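Side-chain contacts in ABC transporter, substrate binding protein (Aeropyrum pernix, PDB 3EAF), which probably captures a solute outside the cell and delivers it to an ABC transporter for uptake, and also carries a bound magnesium ion: residues 48-53 against 298-303; 106-111 against 155-160; 110-115 against 376-381. One frame throughout, in Å; residues are numbered along the deposited sequence.

Interaction 1 (48-53 against 298-303)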
loop_
_atom_site.group_PDB
_atom_site.type_symbol
_atom_site.label_atom_id
_atom_site.label_comp_id
_atom_site.label_asym_id
_atom_site.label_seq_id
_atom_site.Cartn_x
_atom_site.Cartn_y
_atom_site.Cartn_z
ATOM N N VAL A 48 -3.909 12.026 24.784
ATOM C CA VAL A 48 -3.663 10.610 24.554
ATOM C C VAL A 48 -2.196 10.399 24.203
ATOM O O VAL A 48 -1.633 11.096 23.347
ATOM C CB VAL A 48 -4.588 10.026 23.453
ATOM C CG1 VAL A 48 -4.329 8.522 23.255
ATOM C CG2 VAL A 48 -6.046 10.253 23.816
ATOM N N ASN A 49 -1.582 9.461 24.913
ATOM C CA ASN A 49 -0.246 8.983 24.612
ATOM C C ASN A 49 -0.348 7.603 23.994
ATOM O O ASN A 49 -1.082 6.743 24.493
ATOM C CB ASN A 49 0.603 8.917 25.883
ATOM C CG ASN A 49 0.628 10.234 26.628
ATOM O OD1 ASN A 49 0.049 10.359 27.705
ATOM N ND2 ASN A 49 1.259 11.238 26.034
ATOM N N ILE A 50 0.380 7.393 22.902
ATOM C CA ILE A 50 0.407 6.081 22.273
ATOM C C ILE A 50 1.687 5.355 22.650
ATOM O O ILE A 50 2.799 5.796 22.308
ATOM C CB ILE A 50 0.251 6.147 20.731
ATOM C CG1 ILE A 50 -1.098 6.788 20.355
ATOM C CG2 ILE A 50 0.367 4.748 20.134
ATOM C CD1 ILE A 50 -1.386 6.826 18.871
ATOM N N ASN A 51 1.516 4.255 23.377
ATOM C CA ASN A 51 2.600 3.327 23.622
ATOM C C ASN A 51 2.542 2.296 22.510
ATOM O O ASN A 51 1.665 1.428 22.504
ATOM C CB ASN A 51 2.459 2.665 25.006
ATOM C CG ASN A 51 3.524 1.600 25.265
ATOM O OD1 ASN A 51 4.698 1.772 24.922
ATOM N ND2 ASN A 51 3.112 0.492 25.869
ATOM N N TYR A 52 3.447 2.409 21.545
ATOM C CA TYR A 52 3.457 1.466 20.427
ATOM C C TYR A 52 4.497 0.376 20.634
ATOM O O TYR A 52 5.577 0.630 21.178
ATOM C CB TYR A 52 3.639 2.172 19.081
ATOM C CG TYR A 52 5.032 2.695 18.789
ATOM C CD1 TYR A 52 5.958 1.918 18.090
ATOM C CD2 TYR A 52 5.414 3.976 19.184
ATOM C CE1 TYR A 52 7.244 2.401 17.808
ATOM C CE2 TYR A 52 6.693 4.469 18.911
ATOM C CZ TYR A 52 7.601 3.677 18.218
ATOM O OH TYR A 52 8.862 4.165 17.933
ATOM N N ILE A 53 4.154 -0.831 20.198
ATOM C CA ILE A 53 5.008 -1.996 20.380
ATOM C C ILE A 53 5.411 -2.529 18.997
ATOM O O ILE A 53 4.601 -3.131 18.286
ATOM C CB ILE A 53 4.301 -3.093 21.249
ATOM C CG1 ILE A 53 3.909 -2.552 22.634
ATOM C CG2 ILE A 53 5.183 -4.320 21.419
ATOM C CD1 ILE A 53 2.449 -2.126 22.751
ATOM N N TRP A 298 -1.212 8.170 11.032
ATOM C CA TRP A 298 -1.974 9.422 11.019
ATOM C C TRP A 298 -3.475 9.165 10.951
ATOM O O TRP A 298 -4.254 9.872 11.595
ATOM C CB TRP A 298 -1.560 10.308 9.842
ATOM C CG TRP A 298 -1.839 11.787 10.025
ATOM C CD1 TRP A 298 -2.591 12.385 11.008
ATOM C CD2 TRP A 298 -1.374 12.846 9.181
ATOM N NE1 TRP A 298 -2.601 13.753 10.832
ATOM C CE2 TRP A 298 -1.870 14.060 9.715
ATOM C CE3 TRP A 298 -0.584 12.890 8.019
ATOM C CZ2 TRP A 298 -1.605 15.303 9.123
ATOM C CZ3 TRP A 298 -0.313 14.134 7.440
ATOM C CH2 TRP A 298 -0.817 15.319 8.001
ATOM N N LEU A 299 -3.882 8.170 10.162
ATOM C CA LEU A 299 -5.289 7.798 10.089
ATOM C C LEU A 299 -5.811 7.401 11.470
ATOM O O LEU A 299 -6.919 7.771 11.844
ATOM C CB LEU A 299 -5.519 6.666 9.069
ATOM C CG LEU A 299 -6.978 6.223 8.860
ATOM C CD1 LEU A 299 -7.797 7.315 8.149
ATOM C CD2 LEU A 299 -7.050 4.905 8.095
ATOM N N LEU A 300 -5.011 6.643 12.219
ATOM C CA LEU A 300 -5.341 6.291 13.599
ATOM C C LEU A 300 -5.484 7.535 14.493
ATOM O O LEU A 300 -6.439 7.642 15.273
ATOM C CB LEU A 300 -4.289 5.332 14.174
ATOM C CG LEU A 300 -4.386 4.968 15.655
ATOM C CD1 LEU A 300 -5.654 4.166 15.938
ATOM C CD2 LEU A 300 -3.145 4.211 16.103
ATOM N N ILE A 301 -4.534 8.461 14.380
ATOM C CA ILE A 301 -4.561 9.722 15.133
ATOM C C ILE A 301 -5.866 10.478 14.894
ATOM O O ILE A 301 -6.500 10.954 15.841
ATOM C CB ILE A 301 -3.363 10.651 14.753
ATOM C CG1 ILE A 301 -2.012 9.975 15.043
ATOM C CG2 ILE A 301 -3.476 12.021 15.432
ATOM C CD1 ILE A 301 -1.881 9.354 16.415
ATOM N N LYS A 302 -6.268 10.573 13.628
ATOM C CA LYS A 302 -7.512 11.255 13.264
ATOM C C LYS A 302 -8.730 10.566 13.887
ATOM O O LYS A 302 -9.658 11.242 14.340
ATOM C CB LYS A 302 -7.638 11.394 11.739
ATOM C CG LYS A 302 -6.556 12.284 11.099
ATOM C CD LYS A 302 -7.030 13.712 10.808
ATOM C CE LYS A 302 -5.962 14.486 10.056
ATOM N NZ LYS A 302 -6.442 15.753 9.454
ATOM N N ALA A 303 -8.712 9.232 13.934
ATOM C CA ALA A 303 -9.774 8.467 14.601
ATOM C C ALA A 303 -9.863 8.820 16.094
ATOM O O ALA A 303 -10.943 9.081 16.607
ATOM C CB ALA A 303 -9.561 6.963 14.416
#
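Ile50 of strand 47-56 faces Leu300 and Ile301 of helix 288-304, and the backbones come closest at Ile50 and Ile301, whose CA atoms lie 9.4 Å apart. That spacing leaves the joining to side chains, and no hydrogen bond passes between 48-53 and 298-303. Ile50 directs its CB at the helix and touches it through the far methyl alone. Its CG1 branch stands beside the backbone N and then runs on extended (chi2 -177°), which carries CD1 out to the helix surface. There CD1 lies 3.6 Å from CD1 of Ile301, the two side chains crossing at a slant. Ile301 leaves its helix less directly, and the bend at its second torsion (chi2 -49°) brings its terminal methyl round to the strand. Leu300 comes from the neighbouring helical position and meets Ile50 tip to tip, with CD2 4.2 Å from CD1 of Ile50. One methyl of the strand thus rests against two methyls from successive helix residues. Backbone bonds from Asn49 and Asn51 to strand 3-11 hold the strand in the six-stranded sheet of the periplasmic binding protein fold, on which helix 288-304, far along the sequence, packs. Helix 18-38 adds Phe32 against Ile50 and Phe35 against Ile301. Leu300 also packs on Leu320 of helix 317-326. All three touching residues are buried, and their contact covers 90 Å² in total. With only methyl groups meeting, the contact rests on dispersion and the exclusion of water, and sets no directional bond between sheet and helix.

Interaction 2 (106-111 against 155-160)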
loop_
_atom_site.group_PDB
_atom_site.type_symbol
_atom_site.label_atom_id
_atom_site.label_comp_id
_atom_site.label_asym_id
_atom_site.label_seq_id
_atom_site.Cartn_x
_atom_site.Cartn_y
_atom_site.Cartn_z
ATOM N N SER A 106 -1.102 -3.762 3.647
ATOM C CA SER A 106 -1.875 -4.514 2.657
ATOM C C SER A 106 -3.108 -3.719 2.263
ATOM O O SER A 106 -3.864 -3.275 3.128
ATOM C CB SER A 106 -2.326 -5.864 3.204
ATOM O OG SER A 106 -3.247 -6.460 2.298
ATOM N N TYR A 107 -3.296 -3.533 0.958
ATOM C CA TYR A 107 -4.507 -2.895 0.451
ATOM C C TYR A 107 -5.427 -3.909 -0.253
ATOM O O TYR A 107 -6.102 -3.572 -1.224
ATOM C CB TYR A 107 -4.165 -1.710 -0.463
ATOM C CG TYR A 107 -3.103 -0.767 0.084
ATOM C CD1 TYR A 107 -3.213 -0.211 1.365
ATOM C CD2 TYR A 107 -1.999 -0.423 -0.689
ATOM C CE1 TYR A 107 -2.233 0.661 1.861
ATOM C CE2 TYR A 107 -1.023 0.441 -0.215
ATOM C CZ TYR A 107 -1.142 0.977 1.053
ATOM O OH TYR A 107 -0.161 1.822 1.508
ATOM N N SER A 108 -5.463 -5.143 0.250
ATOM C CA SER A 108 -6.317 -6.197 -0.323
ATOM C C SER A 108 -7.808 -5.868 -0.316
ATOM O O SER A 108 -8.359 -5.471 0.718
ATOM C CB SER A 108 -6.117 -7.529 0.416
ATOM O OG SER A 108 -7.093 -8.482 0.004
ATOM N N ALA A 109 -8.462 -6.094 -1.458
ATOM C CA ALA A 109 -9.901 -5.882 -1.587
ATOM C C ALA A 109 -10.716 -6.796 -0.674
ATOM O O ALA A 109 -11.830 -6.447 -0.269
ATOM C CB ALA A 109 -10.340 -6.042 -3.045
ATOM N N LYS A 110 -10.152 -7.958 -0.345
ATOM C CA LYS A 110 -10.792 -8.912 0.562
ATOM C C LYS A 110 -11.027 -8.357 1.982
ATOM O O LYS A 110 -11.899 -8.847 2.703
ATOM C CB LYS A 110 -10.005 -10.234 0.594
ATOM C CG LYS A 110 -9.947 -10.923 -0.773
ATOM C CD LYS A 110 -9.344 -12.315 -0.715
ATOM C CE LYS A 110 -9.521 -13.035 -2.058
ATOM N NZ LYS A 110 -8.809 -14.354 -2.075
ATOM N N LEU A 111 -10.311 -7.299 2.361
ATOM C CA LEU A 111 -10.437 -6.675 3.674
ATOM C C LEU A 111 -11.648 -5.751 3.733
ATOM O O LEU A 111 -12.066 -5.445 4.882
ATOM C CB LEU A 111 -9.165 -5.898 4.023
ATOM C CG LEU A 111 -7.891 -6.728 4.199
ATOM C CD1 LEU A 111 -6.685 -5.823 4.393
ATOM C CD2 LEU A 111 -8.036 -7.696 5.363
ATOM N N SER A 155 0.780 -11.027 -4.091
ATOM C CA SER A 155 1.075 -11.034 -5.527
ATOM C C SER A 155 -0.136 -11.430 -6.370
ATOM O O SER A 155 -0.278 -10.980 -7.507
ATOM C CB SER A 155 2.238 -11.982 -5.817
ATOM O OG SER A 155 3.369 -11.628 -5.053
ATOM N N ARG A 156 -0.995 -12.270 -5.796
ATOM C CA ARG A 156 -2.200 -12.775 -6.458
ATOM C C ARG A 156 -3.392 -11.821 -6.386
ATOM O O ARG A 156 -4.320 -11.929 -7.186
ATOM C CB ARG A 156 -2.655 -14.080 -5.793
ATOM C CG ARG A 156 -1.823 -15.316 -6.045
ATOM C CD ARG A 156 -2.627 -16.571 -5.640
ATOM N NE ARG A 156 -2.966 -16.606 -4.212
ATOM C CZ ARG A 156 -2.289 -17.292 -3.287
ATOM N NH1 ARG A 156 -1.224 -18.013 -3.627
ATOM N NH2 ARG A 156 -2.684 -17.275 -2.016
ATOM N N SER A 157 -3.370 -10.903 -5.424
ATOM C CA SER A 157 -4.600 -10.249 -4.943
ATOM C C SER A 157 -5.507 -9.623 -6.019
ATOM O O SER A 157 -6.710 -9.912 -6.036
ATOM C CB SER A 157 -4.303 -9.251 -3.809
ATOM O OG SER A 157 -5.506 -8.712 -3.278
ATOM N N PRO A 158 -4.955 -8.758 -6.896
ATOM C CA PRO A 158 -5.820 -8.122 -7.898
ATOM C C PRO A 158 -5.938 -8.894 -9.228
ATOM O O PRO A 158 -6.667 -8.451 -10.128
ATOM C CB PRO A 158 -5.106 -6.797 -8.149
ATOM C CG PRO A 158 -3.664 -7.151 -8.042
ATOM C CD PRO A 158 -3.564 -8.272 -7.017
ATOM N N ILE A 159 -5.238 -10.023 -9.351
ATOM C CA ILE A 159 -5.144 -10.743 -10.634
ATOM C C ILE A 159 -6.514 -11.131 -11.210
ATOM O O ILE A 159 -6.809 -10.844 -12.375
ATOM C CB ILE A 159 -4.172 -11.961 -10.560
ATOM C CG1 ILE A 159 -2.733 -11.498 -10.288
ATOM C CG2 ILE A 159 -4.238 -12.815 -11.837
ATOM C CD1 ILE A 159 -2.116 -10.569 -11.368
ATOM N N GLY A 160 -7.366 -11.737 -10.389
ATOM C CA GLY A 160 -8.727 -12.076 -10.831
ATOM C C GLY A 160 -9.525 -10.891 -11.356
ATOM O O GLY A 160 -10.199 -10.990 -12.393
HETATM O O HOH W 1 -7.149 -6.720 -3.975
#
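Ser108 and Ser157 bring their hydroxyls near each other without bonding: OG of Ser108 is 3.7 Å from OG of Ser157, and the link between the two segments runs through a water instead. This water accepts from the backbone N of Ala109 at 2.9 Å and lies 2.7 Å from OG of Ser157, bridging the loop 106-111 to the turn between helices 153-156 and 159-165. Ser157 reaches it with its hydroxyl swung opposite the backbone N (chi1 -175°), toward the loop. Ser108 is occupied on its own side. Its OG accepts from the backbone N of Lys110 at 3.1 Å, a bent bond of 138°, and is also hydrogen-bonded to OE2 of Glu89 on helix 85-98. Two residues earlier, OG of Ser106 accepts from N of Ser108 at 3.3 Å and is bonded to Thr85 as well. An alanine in place of Ser108 would remove the hydroxyl and is likely to leave Glu89 without this partner and the start of the 3-10 segment 109-111 less firmly fixed. Behind the first shell, the carbonyl O of Ser108 receives N of Leu111 and is bonded to Tyr119 OH, while Ser157 packs on Tyr124 of helix 124-139. The two serines form successive ST turns, leading from strand 101-104 of the six-stranded sheet into a short 3-10 segment, which the water joins to the helical region following strand 142-148 of the other sheet in this periplasmic binding protein fold.

Interaction 3 (110-115 against 376-381)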
loop_
_atom_site.group_PDB
_atom_site.type_symbol
_atom_site.label_atom_id
_atom_site.label_comp_id
_atom_site.label_asym_id
_atom_site.label_seq_id
_atom_site.Cartn_x
_atom_site.Cartn_y
_atom_site.Cartn_z
ATOM N N LYS A 110 -10.152 -7.958 -0.345
ATOM C CA LYS A 110 -10.792 -8.912 0.562
ATOM C C LYS A 110 -11.027 -8.357 1.982
ATOM O O LYS A 110 -11.899 -8.847 2.703
ATOM C CB LYS A 110 -10.005 -10.234 0.594
ATOM C CG LYS A 110 -9.947 -10.923 -0.773
ATOM C CD LYS A 110 -9.344 -12.315 -0.715
ATOM C CE LYS A 110 -9.521 -13.035 -2.058
ATOM N NZ LYS A 110 -8.809 -14.354 -2.075
ATOM N N LEU A 111 -10.311 -7.299 2.361
ATOM C CA LEU A 111 -10.437 -6.675 3.674
ATOM C C LEU A 111 -11.648 -5.751 3.733
ATOM O O LEU A 111 -12.066 -5.445 4.882
ATOM C CB LEU A 111 -9.165 -5.898 4.023
ATOM C CG LEU A 111 -7.891 -6.728 4.199
ATOM C CD1 LEU A 111 -6.685 -5.823 4.393
ATOM C CD2 LEU A 111 -8.036 -7.696 5.363
ATOM N N LEU A 112 -12.111 -5.279 2.629
ATOM C CA LEU A 112 -13.143 -4.239 2.571
ATOM C C LEU A 112 -14.426 -4.569 3.330
ATOM O O LEU A 112 -15.083 -3.667 3.844
ATOM C CB LEU A 112 -13.460 -3.874 1.109
ATOM C CG LEU A 112 -12.315 -3.282 0.276
ATOM C CD1 LEU A 112 -12.660 -3.245 -1.196
ATOM C CD2 LEU A 112 -11.918 -1.897 0.768
ATOM N N VAL A 113 -14.766 -5.857 3.405
ATOM C CA VAL A 113 -15.988 -6.313 4.073
ATOM C C VAL A 113 -15.747 -6.756 5.527
ATOM O O VAL A 113 -16.678 -7.190 6.219
ATOM C CB VAL A 113 -16.691 -7.457 3.283
ATOM C CG1 VAL A 113 -17.234 -6.937 1.968
ATOM C CG2 VAL A 113 -15.742 -8.644 3.061
ATOM N N LYS A 114 -14.500 -6.631 5.982
ATOM C CA LYS A 114 -14.133 -7.021 7.345
ATOM C C LYS A 114 -14.238 -5.790 8.240
ATOM O O LYS A 114 -13.589 -4.782 7.975
ATOM C CB LYS A 114 -12.720 -7.618 7.383
ATOM C CG LYS A 114 -12.487 -8.792 6.426
ATOM C CD LYS A 114 -13.287 -10.017 6.838
ATOM C CE LYS A 114 -12.967 -11.212 5.953
ATOM N NZ LYS A 114 -13.938 -12.324 6.152
ATOM N N PRO A 115 -15.081 -5.858 9.288
ATOM C CA PRO A 115 -15.477 -4.644 10.014
ATOM C C PRO A 115 -14.349 -3.831 10.663
ATOM O O PRO A 115 -14.501 -2.634 10.824
ATOM C CB PRO A 115 -16.447 -5.170 11.083
ATOM C CG PRO A 115 -16.951 -6.482 10.517
ATOM C CD PRO A 115 -15.734 -7.058 9.843
ATOM N N ASP A 376 -16.491 -2.673 -11.246
ATOM C CA ASP A 376 -16.478 -2.907 -9.809
ATOM C C ASP A 376 -15.303 -3.806 -9.419
ATOM O O ASP A 376 -15.486 -4.959 -9.009
ATOM C CB ASP A 376 -17.809 -3.492 -9.346
ATOM C CG ASP A 376 -18.092 -3.216 -7.877
ATOM O OD1 ASP A 376 -17.169 -2.833 -7.124
ATOM O OD2 ASP A 376 -19.252 -3.391 -7.468
ATOM N N CYS A 377 -14.099 -3.256 -9.565
ATOM C CA CYS A 377 -12.844 -3.957 -9.288
ATOM C C CYS A 377 -12.836 -4.631 -7.917
ATOM O O CYS A 377 -12.458 -5.800 -7.791
ATOM C CB CYS A 377 -11.671 -2.978 -9.368
ATOM S SG CYS A 377 -11.888 -1.628 -10.545
ATOM N N ALA A 378 -13.254 -3.879 -6.901
ATOM C CA ALA A 378 -13.262 -4.343 -5.519
ATOM C C ALA A 378 -14.123 -5.584 -5.349
ATOM O O ALA A 378 -13.645 -6.612 -4.869
ATOM C CB ALA A 378 -13.742 -3.237 -4.593
ATOM N N ARG A 379 -15.390 -5.488 -5.752
ATOM C CA ARG A 379 -16.311 -6.604 -5.570
ATOM C C ARG A 379 -15.954 -7.841 -6.399
ATOM O O ARG A 379 -16.257 -8.956 -5.981
ATOM C CB ARG A 379 -17.762 -6.165 -5.764
ATOM C CG ARG A 379 -18.244 -5.293 -4.607
ATOM C CD ARG A 379 -19.743 -5.036 -4.643
ATOM N NE ARG A 379 -20.149 -4.114 -3.582
ATOM C CZ ARG A 379 -20.051 -2.791 -3.657
ATOM N NH1 ARG A 379 -19.560 -2.211 -4.745
ATOM N NH2 ARG A 379 -20.444 -2.046 -2.632
ATOM N N TYR A 380 -15.275 -7.648 -7.532
ATOM C CA TYR A 380 -14.765 -8.779 -8.324
ATOM C C TYR A 380 -13.868 -9.654 -7.460
ATOM O O TYR A 380 -13.996 -10.879 -7.461
ATOM C CB TYR A 380 -13.968 -8.314 -9.551
ATOM C CG TYR A 380 -14.742 -7.540 -10.605
ATOM C CD1 TYR A 380 -16.139 -7.531 -10.630
ATOM C CD2 TYR A 380 -14.065 -6.841 -11.602
ATOM C CE1 TYR A 380 -16.843 -6.813 -11.608
ATOM C CE2 TYR A 380 -14.752 -6.137 -12.579
ATOM C CZ TYR A 380 -16.140 -6.129 -12.577
ATOM O OH TYR A 380 -16.815 -5.427 -13.556
ATOM N N THR A 381 -12.970 -9.011 -6.716
ATOM C CA THR A 381 -12.017 -9.717 -5.873
ATOM C C THR A 381 -12.703 -10.328 -4.647
ATOM O O THR A 381 -12.405 -11.463 -4.271
ATOM C CB THR A 381 -10.849 -8.793 -5.457
ATOM O OG1 THR A 381 -10.229 -8.264 -6.635
ATOM C CG2 THR A 381 -9.803 -9.558 -4.643
#
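N of Lys114 bonds to O of Leu111 at 2.9 Å, closing the type I beta turn that carries Leu112 to Ala378 of helix 377-382. The helix meets the loop through Ala378 and Thr381. In Thr381, with OG1 beside the backbone N (chi1 -56°), CG2 lies anti to that N and meets CG of Lys110 at 4.1 Å, the two side chains crossing nearly at right angles. Farther out, the extended lysine chain brings CE within 4.0 Å of the carbonyl O of Thr381, a contact of packing alone. The hydroxyl OG1 of Thr381 is bonded to OG of Ser125 on helix 124-139. Asp376 is the N-cap of the helix: its OD2 receives NH1 of Arg379 at 3.0 Å in a salt bridge, while its OD1 accepts a weak capping bond from the backbone N of Arg379, 3.5 Å away. The carboxylate thereby holds both ends of one residue. OD2 offers its syn lone pair, and it lies close to the guanidinium plane (14° out), an arrangement that probably limits rotation of both groups. CB of Arg379 points away from 110-115, and its guanidinium also makes a cation-pi contact with Phe345. Leu112, second in the beta turn, directs its CB at the helix and packs also on Tyr119; its CD1 methyl reaches CB of Ala378 at 3.6 Å.

Interactions 2 and 3 are neighbours, their centres 9 Å apart, and they share Lys110 and Leu111 of the loop after strand 101-104. They touch directly: O of Ser157 lies 3.4 Å from CG2 of Thr381, and CB of Ala109 lies 3.7 Å from CB of Thr381, so the 155-160 segment, the loop and helix 377-382 pack together around Thr381. Interaction 1 stands apart, its centre 26 Å from those of the other two. The magnesium site of Glu325, Asp340 and Tyr341 lies nearer interaction 3: the side chain of Tyr341 is about 7 Å from that of Leu112 and about 10 Å from that of Leu300, and the ion is about 12 Å from the side chain of Leu112.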